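Local coordinates for protein HtdX dehydratase (Mycobacterium tuberculosis, PDB 3WEW) that catalyses the reversible hydration of trans-2-enoyl-CoA to (3R)-3-hydroxyacyl-CoA, accepting a broad range of chain lengths with a preference for C8 to C12, at residues A[102-107]-A[118-123]; A[86-91]-A[108-113]. All coordinates share one frame; numbering follows the deposited sequence.

Interaction 1: residues A[102-107]-A[118-123]; sequences LVDLVT and HQVTTF
Strands 102-107 and 118-123 pair antiparallel as the two arms of a beta hairpin, in the large sheet of this hotdog-fold dehydratase. Three hydrogen-bonded pairs, Val103 with Phe123, Leu105 with Thr121 and Thr107 with Gln119, give six backbone bonds. The middle pair is short and straight: Leu105 N to Thr121 O is 2.8 Å, with 173° at the hydrogen.

The side chains of these pairs share one face, where Leu105 and Thr107 pack on helix 47-55. Leu105 and Phe123 cross at about a right angle, and Leu105 CD2 reaches Phe123 CD2 at the ring edge, 4.1 Å away. Thr121 CG2 lies over one face of this ring, toward its rim.

Asp104, Val106, Val120 and Thr122 lie on the other face. Asp104 CG (chi1 -69°) and Thr122 OG1 (chi1 -62°) both stand anti to their own carbonyl carbon, which leaves the side chains side by side. Thr122 OG1 donates to Asp104 OD1 at 2.8 Å, meeting it from above the carboxylate plane. Val106 CG1 touches His118 CE1 obliquely at 3.8 Å.

Arg95 forms a salt bridge with Asp104 OD1, and Asn93 ND2 is hydrogen-bonded to Asp104 OD2. Partners on both oxygens should restrict the carboxylate's rotation and stabilise its charge.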
ATOM      1  N   LEU A 102       5.523  -4.458 -16.385  1.00 38.43           N
ATOM      2  CA  LEU A 102       4.410  -4.193 -15.465  1.00 35.24           C
ATOM      3  C   LEU A 102       3.477  -5.374 -15.340  1.00 35.00           C
ATOM      4  O   LEU A 102       3.237  -6.078 -16.312  1.00 37.40           O
ATOM      5  CB  LEU A 102       3.589  -3.028 -15.942  1.00 35.35           C
ATOM      6  CG  LEU A 102       4.281  -1.670 -15.857  1.00 36.47           C
ATOM      7  CD1 LEU A 102       3.306  -0.658 -16.445  1.00 35.58           C
ATOM      8  CD2 LEU A 102       4.732  -1.315 -14.420  1.00 34.77           C
ATOM      9  N   VAL A 103       2.940  -5.593 -14.142  1.00 33.43           N
ATOM     10  CA  VAL A 103       1.900  -6.610 -13.969  1.00 30.86           C
ATOM     11  C   VAL A 103       0.869  -6.148 -12.971  1.00 29.01           C
ATOM     12  O   VAL A 103       1.215  -5.428 -12.028  1.00 27.15           O
ATOM     13  CB  VAL A 103       2.471  -7.984 -13.547  1.00 30.14           C
ATOM     14  CG1 VAL A 103       3.083  -7.937 -12.169  1.00 30.72           C
ATOM     15  CG2 VAL A 103       1.388  -9.028 -13.598  1.00 30.58           C
ATOM     16  N   ASP A 104      -0.389  -6.532 -13.216  1.00 27.15           N
ATOM     17  CA  ASP A 104      -1.482  -6.273 -12.288  1.00 25.99           C
ATOM     18  C   ASP A 104      -1.784  -7.505 -11.450  1.00 25.38           C
ATOM     19  O   ASP A 104      -1.960  -8.642 -11.979  1.00 24.57           O
ATOM     20  CB  ASP A 104      -2.758  -5.869 -13.011  1.00 25.98           C
ATOM     21  CG  ASP A 104      -2.668  -4.506 -13.661  1.00 28.06           C
ATOM     22  OD1 ASP A 104      -1.677  -3.752 -13.419  1.00 24.82           O
ATOM     23  OD2 ASP A 104      -3.615  -4.199 -14.446  1.00 30.80           O
ATOM     24  N   LEU A 105      -1.860  -7.259 -10.143  1.00 23.65           N
ATOM     25  CA  LEU A 105      -2.265  -8.257  -9.166  1.00 22.65           C
ATOM     26  C   LEU A 105      -3.593  -7.822  -8.581  1.00 22.13           C
ATOM     27  O   LEU A 105      -3.712  -6.745  -7.959  1.00 21.62           O
ATOM     28  CB  LEU A 105      -1.252  -8.375  -8.051  1.00 23.00           C
ATOM     29  CG  LEU A 105      -0.028  -9.275  -8.236  1.00 23.70           C
ATOM     30  CD1 LEU A 105      -0.370 -10.761  -8.217  1.00 24.07           C
ATOM     31  CD2 LEU A 105       0.711  -8.919  -9.484  1.00 24.70           C
ATOM     32  N   VAL A 106      -4.594  -8.674  -8.788  1.00 21.73           N
ATOM     33  CA  VAL A 106      -5.958  -8.340  -8.496  1.00 20.94           C
ATOM     34  C   VAL A 106      -6.448  -9.212  -7.379  1.00 20.76           C
ATOM     35  O   VAL A 106      -6.559 -10.401  -7.580  1.00 21.02           O
ATOM     36  CB  VAL A 106      -6.832  -8.570  -9.719  1.00 21.74           C
ATOM     37  CG1 VAL A 106      -8.269  -8.148  -9.404  1.00 22.46           C
ATOM     38  CG2 VAL A 106      -6.287  -7.797 -10.920  1.00 21.58           C
ATOM     39  N   THR A 107      -6.779  -8.610  -6.240  1.00 19.78           N
ATOM     40  CA  THR A 107      -7.118  -9.334  -5.026  1.00 21.81           C
ATOM     41  C   THR A 107      -8.559  -9.032  -4.585  1.00 21.17           C
ATOM     42  O   THR A 107      -8.976  -7.910  -4.588  1.00 20.95           O
ATOM     43  CB  THR A 107      -6.138  -8.951  -3.881  1.00 22.97           C
ATOM     44  OG1 THR A 107      -4.791  -9.183  -4.309  1.00 25.67           O
ATOM     45  CG2 THR A 107      -6.364  -9.742  -2.665  1.00 22.80           C
ATOM     46  N   HIS A 118     -11.724  -4.915  -2.673  1.00 19.40           N
ATOM     47  CA  HIS A 118     -11.204  -5.304  -3.995  1.00 20.84           C
ATOM     48  C   HIS A 118     -10.044  -4.403  -4.345  1.00 20.36           C
ATOM     49  O   HIS A 118     -10.140  -3.190  -4.222  1.00 19.90           O
ATOM     50  CB  HIS A 118     -12.334  -5.192  -5.038  1.00 21.09           C
ATOM     51  CG  HIS A 118     -11.879  -5.262  -6.462  1.00 21.65           C
ATOM     52  ND1 HIS A 118     -11.701  -6.456  -7.142  1.00 22.62           N
ATOM     53  CD2 HIS A 118     -11.598  -4.284  -7.349  1.00 21.74           C
ATOM     54  CE1 HIS A 118     -11.343  -6.202  -8.391  1.00 21.95           C
ATOM     55  NE2 HIS A 118     -11.245  -4.896  -8.534  1.00 21.51           N
ATOM     56  N   GLN A 119      -8.939  -4.998  -4.748  1.00 20.46           N
ATOM     57  CA  GLN A 119      -7.741  -4.227  -5.014  1.00 20.51           C
ATOM     58  C   GLN A 119      -7.061  -4.589  -6.304  1.00 20.34           C
ATOM     59  O   GLN A 119      -6.935  -5.756  -6.593  1.00 21.17           O
ATOM     60  CB  GLN A 119      -6.733  -4.447  -3.891  1.00 21.80           C
ATOM     61  CG  GLN A 119      -5.462  -3.603  -4.011  1.00 21.98           C
ATOM     62  CD  GLN A 119      -4.521  -3.902  -2.896  1.00 23.08           C
ATOM     63  OE1 GLN A 119      -4.279  -3.048  -2.034  1.00 21.46           O
ATOM     64  NE2 GLN A 119      -4.017  -5.148  -2.857  1.00 24.15           N
ATOM     65  N   VAL A 120      -6.567  -3.581  -7.034  1.00 20.80           N
ATOM     66  CA  VAL A 120      -5.647  -3.777  -8.149  1.00 21.25           C
ATOM     67  C   VAL A 120      -4.271  -3.154  -7.828  1.00 21.35           C
ATOM     68  O   VAL A 120      -4.165  -1.959  -7.655  1.00 21.80           O
ATOM     69  CB  VAL A 120      -6.170  -3.172  -9.460  1.00 21.53           C
ATOM     70  CG1 VAL A 120      -5.209  -3.484 -10.585  1.00 23.52           C
ATOM     71  CG2 VAL A 120      -7.526  -3.720  -9.843  1.00 20.81           C
ATOM     72  N   THR A 121      -3.237  -3.995  -7.744  1.00 21.81           N
ATOM     73  CA  THR A 121      -1.898  -3.575  -7.392  1.00 22.41           C
ATOM     74  C   THR A 121      -1.018  -3.693  -8.638  1.00 24.39           C
ATOM     75  O   THR A 121      -1.016  -4.726  -9.290  1.00 25.66           O
ATOM     76  CB  THR A 121      -1.331  -4.436  -6.244  1.00 22.14           C
ATOM     77  OG1 THR A 121      -2.067  -4.206  -5.016  1.00 21.03           O
ATOM     78  CG2 THR A 121       0.197  -4.173  -6.009  1.00 22.18           C
ATOM     79  N   THR A 122      -0.299  -2.630  -8.987  1.00 24.80           N
ATOM     80  CA  THR A 122       0.613  -2.684 -10.127  1.00 25.75           C
ATOM     81  C   THR A 122       2.054  -2.622  -9.697  1.00 26.22           C
ATOM     82  O   THR A 122       2.472  -1.674  -9.055  1.00 26.94           O
ATOM     83  CB  THR A 122       0.368  -1.560 -11.117  1.00 25.91           C
ATOM     84  OG1 THR A 122      -0.959  -1.701 -11.646  1.00 25.79           O
ATOM     85  CG2 THR A 122       1.357  -1.680 -12.248  1.00 27.03           C
ATOM     86  N   PHE A 123       2.793  -3.657 -10.072  1.00 27.79           N
ATOM     87  CA  PHE A 123       4.205  -3.797  -9.805  1.00 28.32           C
ATOM     88  C   PHE A 123       5.029  -3.661 -11.097  1.00 30.08           C
ATOM     89  O   PHE A 123       4.570  -4.023 -12.197  1.00 27.69           O
ATOM     90  CB  PHE A 123       4.479  -5.185  -9.223  1.00 29.28           C
ATOM     91  CG  PHE A 123       4.052  -5.361  -7.781  1.00 31.34           C
ATOM     92  CD1 PHE A 123       4.617  -4.592  -6.763  1.00 31.33           C
ATOM     93  CD2 PHE A 123       3.148  -6.371  -7.430  1.00 32.28           C
ATOM     94  CE1 PHE A 123       4.255  -4.784  -5.436  1.00 33.09           C
ATOM     95  CE2 PHE A 123       2.778  -6.570  -6.105  1.00 34.23           C
ATOM     96  CZ  PHE A 123       3.311  -5.754  -5.102  1.00 33.91           C
TER

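Interaction 2: residues A[86-91]-A[108-113]; sequences GVRVRA and NVSVGN
Arg88 and Asn108 form a hydrogen-bonded pair where strand 86-91 runs antiparallel to strand 108-111. Arg88 N donates to Asn108 O at 3.1 Å, and Asn108 N returns a bond to Arg88 O at 2.8 Å. A second such pair joins Gly86 and Ser110. Between them, Val87 and Val109 form a non-hydrogen-bonded pair on the opposite face of the sheet.

The side chain of Asn108 can be followed outward. Its CB lies 4.2 Å from Arg88 O and, on another side, 4.2 Å from Arg88 NH1, near the guanidinium plane and at its edge. CG stands anti to the carbonyl carbon (chi1 -76°), and ND2 there donates to a water at 3.0 Å. This water also lies by Arg88 O, to which it makes a weak bond. OD1 is hydrogen-bonded to His118 ND1, on strand 114-126.

The Arg88 chain stands out from the sheet, and its bend at chi3 (-143°) leans the guanidinium toward Ser110. NH1 ends 4.2 Å from Ser110 OG, a loose approach. Gly86 O accepts from Ser110 N and also meets Val109 CA at 3.3 Å in a CA-H...O contact. On the other edge of strand 84-96, Val87 and Val89 bond to strand 9-16.

This is regular antiparallel hairpin pairing between neighbouring strands of the hotdog-fold sheet.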
ATOM      1  N   GLY A  86     -11.920 -14.667   3.222  1.00 25.74           N
ATOM      2  CA  GLY A  86     -11.570 -15.434   2.023  1.00 26.11           C
ATOM      3  C   GLY A  86     -10.697 -14.542   1.144  1.00 26.66           C
ATOM      4  O   GLY A  86     -10.970 -13.346   0.998  1.00 28.01           O
ATOM      5  N   VAL A  87      -9.635 -15.087   0.583  1.00 26.31           N
ATOM      6  CA  VAL A  87      -8.770 -14.318  -0.315  1.00 27.07           C
ATOM      7  C   VAL A  87      -8.656 -15.000  -1.675  1.00 27.99           C
ATOM      8  O   VAL A  87      -8.448 -16.201  -1.725  1.00 27.15           O
ATOM      9  CB  VAL A  87      -7.343 -14.203   0.238  1.00 26.66           C
ATOM     10  CG1 VAL A  87      -6.446 -13.475  -0.769  1.00 27.37           C
ATOM     11  CG2 VAL A  87      -7.352 -13.541   1.601  1.00 26.05           C
ATOM     12  N   ARG A  88      -8.790 -14.226  -2.752  1.00 29.06           N
ATOM     13  CA  ARG A  88      -8.437 -14.656  -4.108  1.00 30.15           C
ATOM     14  C   ARG A  88      -7.532 -13.626  -4.759  1.00 28.23           C
ATOM     15  O   ARG A  88      -7.831 -12.431  -4.721  1.00 25.73           O
ATOM     16  CB  ARG A  88      -9.666 -14.825  -4.988  1.00 34.29           C
ATOM     17  CG  ARG A  88     -10.612 -15.883  -4.475  1.00 44.57           C
ATOM     18  CD  ARG A  88     -11.712 -16.290  -5.467  1.00 51.47           C
ATOM     19  NE  ARG A  88     -12.979 -16.561  -4.768  1.00 55.95           N
ATOM     20  CZ  ARG A  88     -13.870 -15.621  -4.379  1.00 66.99           C
ATOM     21  NH1 ARG A  88     -13.691 -14.287  -4.611  1.00 59.08           N
ATOM     22  NH2 ARG A  88     -14.983 -16.027  -3.754  1.00 66.20           N
ATOM     23  N   VAL A  89      -6.436 -14.106  -5.354  1.00 27.13           N
ATOM     24  CA  VAL A  89      -5.526 -13.282  -6.116  1.00 27.04           C
ATOM     25  C   VAL A  89      -5.327 -13.879  -7.509  1.00 28.32           C
ATOM     26  O   VAL A  89      -5.186 -15.091  -7.655  1.00 28.77           O
ATOM     27  CB  VAL A  89      -4.150 -13.178  -5.431  1.00 27.43           C
ATOM     28  CG1 VAL A  89      -3.384 -11.985  -5.965  1.00 27.90           C
ATOM     29  CG2 VAL A  89      -4.276 -13.034  -3.918  1.00 26.77           C
ATOM     30  N   ARG A  90      -5.366 -13.037  -8.534  1.00 29.38           N
ATOM     31  CA  ARG A  90      -4.913 -13.416  -9.857  1.00 31.56           C
ATOM     32  C   ARG A  90      -4.000 -12.329 -10.373  1.00 30.54           C
ATOM     33  O   ARG A  90      -4.057 -11.187  -9.937  1.00 31.18           O
ATOM     34  CB  ARG A  90      -6.051 -13.653 -10.855  1.00 36.15           C
ATOM     35  CG  ARG A  90      -7.056 -12.513 -10.918  1.00 42.30           C
ATOM     36  CD  ARG A  90      -7.532 -12.074 -12.311  1.00 46.07           C
ATOM     37  NE  ARG A  90      -7.502 -13.109 -13.357  1.00 50.44           N
ATOM     38  CZ  ARG A  90      -8.187 -14.251 -13.340  1.00 53.97           C
ATOM     39  NH1 ARG A  90      -8.974 -14.582 -12.301  1.00 51.01           N
ATOM     40  NH2 ARG A  90      -8.058 -15.085 -14.369  1.00 55.64           N
ATOM     41  N   ALA A  91      -3.131 -12.712 -11.293  1.00 28.53           N
ATOM     42  CA  ALA A  91      -2.222 -11.803 -11.898  1.00 28.49           C
ATOM     43  C   ALA A  91      -2.677 -11.691 -13.342  1.00 28.84           C
ATOM     44  O   ALA A  91      -3.120 -12.664 -13.915  1.00 29.35           O
ATOM     45  CB  ALA A  91      -0.819 -12.363 -11.809  1.00 29.20           C
ATOM     46  N   ASN A 108      -9.294 -10.060  -4.197  1.00 22.49           N
ATOM     47  CA  ASN A 108     -10.666  -9.945  -3.757  1.00 22.45           C
ATOM     48  C   ASN A 108     -10.753 -10.536  -2.396  1.00 22.75           C
ATOM     49  O   ASN A 108     -10.400 -11.688  -2.198  1.00 23.44           O
ATOM     50  CB  ASN A 108     -11.590 -10.636  -4.758  1.00 23.30           C
ATOM     51  CG  ASN A 108     -11.764  -9.777  -6.020  1.00 26.34           C
ATOM     52  OD1 ASN A 108     -12.355  -8.719  -5.953  1.00 26.38           O
ATOM     53  ND2 ASN A 108     -11.143 -10.164  -7.128  1.00 26.85           N
ATOM     54  N   VAL A 109     -11.174  -9.730  -1.428  1.00 23.41           N
ATOM     55  CA  VAL A 109     -11.252 -10.187  -0.047  1.00 23.52           C
ATOM     56  C   VAL A 109     -12.710 -10.279   0.367  1.00 24.68           C
ATOM     57  O   VAL A 109     -13.457  -9.294   0.254  1.00 26.20           O
ATOM     58  CB  VAL A 109     -10.441  -9.288   0.913  1.00 23.38           C
ATOM     59  CG1 VAL A 109     -10.555  -9.780   2.357  1.00 23.14           C
ATOM     60  CG2 VAL A 109      -8.972  -9.275   0.492  1.00 23.29           C
ATOM     61  N   SER A 110     -13.102 -11.462   0.866  1.00 25.59           N
ATOM     62  CA  SER A 110     -14.497 -11.748   1.193  1.00 26.09           C
ATOM     63  C   SER A 110     -14.720 -11.993   2.646  1.00 26.55           C
ATOM     64  O   SER A 110     -13.832 -12.469   3.348  1.00 27.82           O
ATOM     65  CB  SER A 110     -14.957 -12.955   0.405  1.00 26.80           C
ATOM     66  OG  SER A 110     -14.879 -12.594  -0.963  1.00 29.37           O
ATOM     67  N   VAL A 111     -15.909 -11.618   3.104  1.00 28.02           N
ATOM     68  CA  VAL A 111     -16.396 -11.977   4.417  1.00 29.12           C
ATOM     69  C   VAL A 111     -17.734 -12.696   4.194  1.00 31.89           C
ATOM     70  O   VAL A 111     -18.713 -12.125   3.631  1.00 27.54           O
ATOM     71  CB  VAL A 111     -16.506 -10.740   5.313  1.00 29.25           C
ATOM     72  CG1 VAL A 111     -17.351 -10.992   6.584  1.00 30.18           C
ATOM     73  CG2 VAL A 111     -15.123 -10.277   5.705  1.00 29.27           C
ATOM     74  N   GLY A 112     -17.755 -13.957   4.634  1.00 36.94           N
ATOM     75  CA  GLY A 112     -18.851 -14.884   4.314  1.00 41.66           C
ATOM     76  C   GLY A 112     -18.855 -15.127   2.809  1.00 45.11           C
ATOM     77  O   GLY A 112     -17.822 -15.487   2.233  1.00 44.51           O
ATOM     78  N   ASN A 113     -19.992 -14.872   2.165  1.00 45.41           N
ATOM     79  CA  ASN A 113     -20.129 -15.073   0.706  1.00 47.29           C
ATOM     80  C   ASN A 113     -19.886 -13.835  -0.127  1.00 41.88           C
ATOM     81  O   ASN A 113     -19.914 -13.902  -1.363  1.00 41.45           O
ATOM     82  CB  ASN A 113     -21.575 -15.492   0.382  1.00 53.70           C
ATOM     83  CG  ASN A 113     -21.937 -16.821   0.977  1.00 56.02           C
ATOM     84  OD1 ASN A 113     -21.084 -17.711   1.100  1.00 60.91           O
ATOM     85  ND2 ASN A 113     -23.197 -16.968   1.356  1.00 53.51           N
TER
HETATM   86  O   HOH W   1      -8.812 -11.940  -7.624  1.00 24.62           O

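Overall arrangement
Interactions 1 and 2 share strand 100-111 and lie 13 Å apart between centres. Segment 102-107 pairs with 118-123, and the following segment, 108-113, pairs with 86-91 across the strand's other edge. Together they give the sheet order 84-96, 100-111, 114-126 from two successive hairpins. Two polar links tie them: His118 ND1 to Asn108 OD1 at 2.6 Å, and Val106 N to Arg90 O at 2.8 Å. Thr107 OG1 also packs 3.5 Å from Val89 CG1. A bound magnesium ion lies nearer interaction 1, about 5 Å from the side chain of Gln119 but about 13 Å from that of Val109 in interaction 2.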